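Local coordinates for enolase-phosphatase E1 (Saccharomyces cerevisiae, PDB 2G80), which probably enolises and then dephosphorylates a methylthio-diketopentyl phosphate to an acireductone in the methionine salvage pathway, using a magnesium ion, at residues T41-F47 with K123-Y127. Numbering follows the deposited sequence. Where two conformers were deposited one is given.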
ATOM      1  N   THR A  41      -3.527   6.456  -5.882  1.00 36.13           N
ATOM      2  CA  THR A  41      -4.333   7.395  -5.104  1.00 35.95           C
ATOM      3  C   THR A  41      -3.427   8.367  -4.317  1.00 32.35           C
ATOM      4  O   THR A  41      -3.521   9.549  -4.521  1.00 35.69           O
ATOM      5  CB  THR A  41      -5.301   6.604  -4.213  1.00 34.88           C
ATOM      6  OG1 THR A  41      -6.115   5.789  -5.057  1.00 34.34           O
ATOM      7  CG2 THR A  41      -6.199   7.534  -3.415  1.00 36.89           C
ATOM      8  N   VAL A  42      -2.611   7.867  -3.399  1.00 33.60           N
ATOM      9  CA  VAL A  42      -1.639   8.695  -2.655  1.00 35.94           C
ATOM     10  C   VAL A  42      -0.176   8.475  -3.132  1.00 38.60           C
ATOM     11  O   VAL A  42       0.679   9.332  -2.877  1.00 35.84           O
ATOM     12  CB  VAL A  42      -1.780   8.554  -1.075  1.00 36.07           C
ATOM     13  CG1 VAL A  42      -3.229   8.777  -0.623  1.00 37.03           C
ATOM     14  CG2 VAL A  42      -1.268   7.276  -0.559  1.00 32.00           C
ATOM     15  N   CYS A  43       0.078   7.349  -3.821  1.00 38.89           N
ATOM     16  CA  CYS A  43       1.413   6.987  -4.328  0.50 39.19           C
ATOM     17  C   CYS A  43       1.306   6.635  -5.827  1.00 38.81           C
ATOM     18  O   CYS A  43       0.281   6.044  -6.248  1.00 39.17           O
ATOM     19  CB  CYS A  43       1.939   5.782  -3.530  0.50 37.52           C
ATOM     20  SG  CYS A  43       3.662   5.271  -3.833  0.50 42.24           S
ATOM     21  N   PRO A  44       2.332   7.018  -6.638  1.00 38.12           N
ATOM     22  CA  PRO A  44       2.347   6.603  -8.035  1.00 39.00           C
ATOM     23  C   PRO A  44       2.269   5.089  -8.164  1.00 38.36           C
ATOM     24  O   PRO A  44       2.943   4.348  -7.445  1.00 35.82           O
ATOM     25  CB  PRO A  44       3.724   7.050  -8.535  1.00 38.46           C
ATOM     26  CG  PRO A  44       4.103   8.136  -7.661  1.00 37.67           C
ATOM     27  CD  PRO A  44       3.441   7.942  -6.371  1.00 38.53           C
ATOM     28  N   ILE A  45       1.457   4.664  -9.099  1.00 40.33           N
ATOM     29  CA  ILE A  45       1.252   3.261  -9.392  1.00 44.69           C
ATOM     30  C   ILE A  45       2.584   2.623  -9.881  1.00 44.60           C
ATOM     31  O   ILE A  45       2.820   1.452  -9.668  1.00 46.41           O
ATOM     32  CB  ILE A  45       0.018   3.152 -10.370  1.00 44.72           C
ATOM     33  CG1 ILE A  45      -0.718   1.833 -10.244  1.00 49.72           C
ATOM     34  CG2 ILE A  45       0.411   3.491 -11.792  1.00 51.14           C
ATOM     35  CD1 ILE A  45      -2.134   1.946 -10.821  1.00 49.64           C
ATOM     36  N   SER A  46       3.473   3.427 -10.473  1.00 45.08           N
ATOM     37  CA  SER A  46       4.798   2.973 -10.917  1.00 44.77           C
ATOM     38  C   SER A  46       5.777   2.513  -9.821  1.00 46.66           C
ATOM     39  O   SER A  46       6.759   1.816 -10.141  1.00 44.75           O
ATOM     40  CB  SER A  46       5.495   4.122 -11.646  1.00 44.20           C
ATOM     41  OG  SER A  46       5.801   5.155 -10.732  1.00 42.10           O
ATOM     42  N   PHE A  47       5.543   2.934  -8.561  1.00 44.60           N
ATOM     43  CA  PHE A  47       6.464   2.643  -7.458  1.00 43.65           C
ATOM     44  C   PHE A  47       6.768   1.161  -7.220  1.00 41.05           C
ATOM     45  O   PHE A  47       7.919   0.805  -7.138  1.00 41.04           O
ATOM     46  CB  PHE A  47       5.971   3.312  -6.149  1.00 43.16           C
ATOM     47  CG  PHE A  47       6.901   3.128  -4.971  1.00 44.45           C
ATOM     48  CD1 PHE A  47       8.249   3.484  -5.065  1.00 41.81           C
ATOM     49  CD2 PHE A  47       6.423   2.654  -3.743  1.00 36.14           C
ATOM     50  CE1 PHE A  47       9.105   3.326  -3.967  1.00 37.31           C
ATOM     51  CE2 PHE A  47       7.271   2.509  -2.670  1.00 42.70           C
ATOM     52  CZ  PHE A  47       8.621   2.834  -2.788  1.00 40.50           C
ATOM     53  N   LYS A 123      12.571   5.136  -0.711  1.00 36.79           N
ATOM     54  CA  LYS A 123      11.687   6.110  -0.082  1.00 35.71           C
ATOM     55  C   LYS A 123      10.379   6.071  -0.822  1.00 35.38           C
ATOM     56  O   LYS A 123      10.392   5.982  -2.043  1.00 37.28           O
ATOM     57  CB  LYS A 123      12.341   7.496  -0.159  1.00 36.91           C
ATOM     58  CG  LYS A 123      13.601   7.600   0.732  1.00 39.16           C
ATOM     59  CD  LYS A 123      14.416   8.802   0.466  1.00 42.03           C
ATOM     60  CE  LYS A 123      15.784   8.668   1.121  1.00 37.95           C
ATOM     61  NZ  LYS A 123      16.622   9.845   0.796  1.00 41.65           N
ATOM     62  N   ALA A 124       9.261   6.140  -0.110  1.00 35.92           N
ATOM     63  CA  ALA A 124       7.917   6.059  -0.737  1.00 36.95           C
ATOM     64  C   ALA A 124       7.510   7.427  -1.330  1.00 36.19           C
ATOM     65  O   ALA A 124       7.361   8.410  -0.585  1.00 33.92           O
ATOM     66  CB  ALA A 124       6.886   5.560   0.256  1.00 37.68           C
ATOM     67  N   PRO A 125       7.314   7.497  -2.663  1.00 35.51           N
ATOM     68  CA  PRO A 125       6.977   8.751  -3.337  1.00 36.32           C
ATOM     69  C   PRO A 125       5.510   9.218  -3.172  1.00 40.98           C
ATOM     70  O   PRO A 125       4.757   9.283  -4.145  1.00 49.11           O
ATOM     71  CB  PRO A 125       7.308   8.437  -4.812  1.00 33.87           C
ATOM     72  CG  PRO A 125       7.052   7.016  -4.962  1.00 37.18           C
ATOM     73  CD  PRO A 125       7.338   6.374  -3.629  1.00 37.34           C
ATOM     74  N   VAL A 126       5.111   9.622  -1.975  1.00 39.61           N
ATOM     75  CA  VAL A 126       3.751  10.100  -1.768  1.00 35.89           C
ATOM     76  C   VAL A 126       3.594  11.486  -2.374  1.00 35.92           C
ATOM     77  O   VAL A 126       4.434  12.361  -2.169  1.00 38.37           O
ATOM     78  CB  VAL A 126       3.360  10.064  -0.295  1.00 34.75           C
ATOM     79  CG1 VAL A 126       1.932  10.605  -0.062  1.00 30.90           C
ATOM     80  CG2 VAL A 126       3.492   8.609   0.242  1.00 30.29           C
ATOM     81  N   TYR A 127       2.485  11.706  -3.081  1.00 34.49           N
ATOM     82  CA  TYR A 127       2.225  13.004  -3.718  1.00 34.98           C
ATOM     83  C   TYR A 127       2.198  14.102  -2.669  1.00 34.64           C
ATOM     84  O   TYR A 127       1.624  13.914  -1.592  1.00 33.50           O
ATOM     85  CB  TYR A 127       0.917  13.008  -4.524  1.00 36.92           C
ATOM     86  CG  TYR A 127       0.896  12.047  -5.692  1.00 35.41           C
ATOM     87  CD1 TYR A 127       1.617  12.314  -6.866  1.00 39.57           C
ATOM     88  CD2 TYR A 127       0.140  10.887  -5.651  1.00 35.15           C
ATOM     89  CE1 TYR A 127       1.595  11.414  -7.944  1.00 35.29           C
ATOM     90  CE2 TYR A 127       0.106   9.986  -6.744  1.00 29.33           C
ATOM     91  CZ  TYR A 127       0.816  10.263  -7.876  1.00 38.13           C
ATOM     92  OH  TYR A 127       0.767   9.389  -8.927  1.00 39.05           O
TER
HETATM   93  O   HOH W   1      -0.232   6.657 -10.569  1.00 35.07           O
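Pro125 meets the Phe47 ring over one face: its CD stands 3.4 Å from the Phe47 ring centroid and 14° off the ring normal, the geometry of a centred CH-pi contact. With CG anti to the backbone N (chi1 -177°), the Phe47 side chain extends from helix 46-65 to that proline, and its CE2 also meets Ala124 CB at 4.2 Å. Were Phe47 an alanine, the Pro125 ring would probably lose its aromatic partner and a gap would be likely to open beside Ala124. A second, less centred CH-pi contact runs the other way: Pro44 CD lies 4.1 Å from the Tyr127 ring centroid, displaced toward the rim. In this HAD-like hydrolase, segment 41-47 leads from the magnesium site, where Thr41 OG1 is hydrogen-bonded to Asp37 OD2, into helix 46-65, while 123-127 precedes helix 128-136. Pro125 centres an inverse gamma turn, closed by Val126 N to Ala124 O at 2.9 Å. Tyr127, the N-cap residue, gives its backbone N-H to Val42 O, 3.0 Å from N to O, a nearly straight bond (164° at the hydrogen). Arg232 makes a cation-pi contact with the Tyr127 ring.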